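Local coordinates for possible exported protein (Mycobacterium tuberculosis, PDB 3MAY) that binds heme, free or from host hemoglobin, and delivers it to the membrane proteins MmpL3 and MmpL11 for iron acquisition, at the interface of chains A and B. Sequence-based numbering; all coordinates share one arbitrary frame. Chains: chain A/B, Possible exported protein.

The interface of chains A and B. Residues chain A 23, 26-27, 33, 37; chain B 7-10, 13.
B:Ser9, in the first turn of helix 8-28, presses against A:Asn33 and A:Asp27 where chain A turns from its own helix 8-28 into helix 30-41. Both chains are the all-helical, secreted mycobacterial haemophore, lacking its N-terminal segment; the structure alone does not show whether this two-fold contact forms in solution. The tight part lies at the helix start of chain B, whose first backbone N-H groups are capped by side chains of chain A. A:Asn33, its CG anti to the backbone N (chi1 -178°), turns its amide onto B:Ser9. The amide oxygen A:Asn33 OD1 accepts a hydrogen bond from B:Ser9 N (3.1 Å), which approaches from above the carbonyl plane. A:Asn33 ND2 donates to B:Ser9 OG at 2.6 Å, but the bond is strongly bent, 116° at H, and leaves the amide plane. One turn on, the A:Thr37 hydroxyl OG1 takes the N-H of B:Ala8 (OG1 to N 3.0 Å) and donates to A:Asn33 O, which helps set the rotation of the hydroxyl. B:Ser9 CB packs against the A:Gly23 carbonyl O (3.4 Å) and near the backbone N of A:Asp27, and A:Leu26 CD1 reaches B:Ala8 CB at 4.0 Å. The A:Asp27 end is looser. The extended B:Arg13 chain lays a guanidinium face against A:Asp27 CB, its plane 31° from the carboxylate, and B:Arg13 NH1 forms a long salt bridge to A:Asp27 OD2 (3.6 Å). Within chain B, B:Arg13 NH1 also donates in a closer salt bridge to the syn side of B:Glu10 OE1 (2.7 Å), so B:Glu10 probably competes with A:Asp27 for the arginine.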
# COMPACT_ATOMS: atom_id res chain seq x y z
N GLY A 23 6.52 22.34 -1.76
CA GLY A 23 5.52 23.40 -1.45
C GLY A 23 5.96 24.84 -1.77
O GLY A 23 5.29 25.58 -2.49
N LEU A 26 6.36 25.43 -5.58
CA LEU A 26 5.10 25.62 -6.22
C LEU A 26 4.54 26.98 -5.90
O LEU A 26 4.03 27.70 -6.80
CB LEU A 26 4.10 24.51 -5.82
CG LEU A 26 4.43 23.12 -6.40
CD1 LEU A 26 3.40 22.11 -5.99
CD2 LEU A 26 4.51 23.12 -7.90
N ASP A 27 4.67 27.37 -4.62
CA ASP A 27 4.16 28.67 -4.20
C ASP A 27 4.78 29.74 -5.06
O ASP A 27 4.11 30.73 -5.45
CB ASP A 27 4.46 28.98 -2.71
CG ASP A 27 3.92 30.33 -2.31
OD1 ASP A 27 4.75 31.26 -2.10
OD2 ASP A 27 2.67 30.48 -2.31
N ASN A 33 1.87 25.78 -10.08
CA ASN A 33 1.06 25.56 -8.87
C ASN A 33 -0.39 25.40 -9.30
O ASN A 33 -1.12 24.62 -8.69
CB ASN A 33 1.25 26.69 -7.82
CG ASN A 33 0.43 26.46 -6.51
OD1 ASN A 33 0.00 25.33 -6.21
ND2 ASN A 33 0.23 27.51 -5.72
N THR A 37 -2.53 22.11 -8.93
CA THR A 37 -3.79 22.33 -8.24
C THR A 37 -4.97 21.66 -8.99
O THR A 37 -5.72 20.93 -8.35
CB THR A 37 -4.05 23.81 -7.95
OG1 THR A 37 -3.08 24.23 -7.00
CG2 THR A 37 -5.46 24.05 -7.35
N ALA B 7 -4.52 25.41 -2.58
CA ALA B 7 -3.57 25.19 -3.65
C ALA B 7 -2.61 24.06 -3.29
O ALA B 7 -2.24 23.90 -2.12
CB ALA B 7 -2.79 26.47 -3.94
N ALA B 8 -2.21 23.31 -4.31
CA ALA B 8 -1.09 22.33 -4.23
C ALA B 8 0.08 22.75 -3.38
O ALA B 8 0.60 21.95 -2.62
CB ALA B 8 -0.57 21.94 -5.62
N SER B 9 0.56 23.98 -3.52
CA SER B 9 1.65 24.42 -2.65
C SER B 9 1.27 24.29 -1.19
O SER B 9 2.05 23.80 -0.39
CB SER B 9 1.95 25.89 -2.91
OG SER B 9 0.72 26.51 -3.33
N GLU B 10 0.08 24.74 -0.83
CA GLU B 10 -0.36 24.64 0.54
C GLU B 10 -0.60 23.20 1.01
O GLU B 10 -0.30 22.86 2.19
CB GLU B 10 -1.54 25.59 0.88
CG GLU B 10 -1.29 27.13 0.56
CD GLU B 10 0.01 27.72 1.14
OE1 GLU B 10 0.75 28.42 0.39
OE2 GLU B 10 0.31 27.51 2.32
N ARG B 13 2.76 22.01 1.56
CA ARG B 13 3.43 22.63 2.76
C ARG B 13 2.94 22.02 4.03
O ARG B 13 3.71 21.74 4.92
CB ARG B 13 3.20 24.12 2.86
CG ARG B 13 4.22 24.88 2.07
CD ARG B 13 3.71 26.28 1.71
NE ARG B 13 4.80 27.22 1.47
CZ ARG B 13 4.62 28.48 1.10
NH1 ARG B 13 3.38 28.98 0.93
NH2 ARG B 13 5.69 29.25 0.91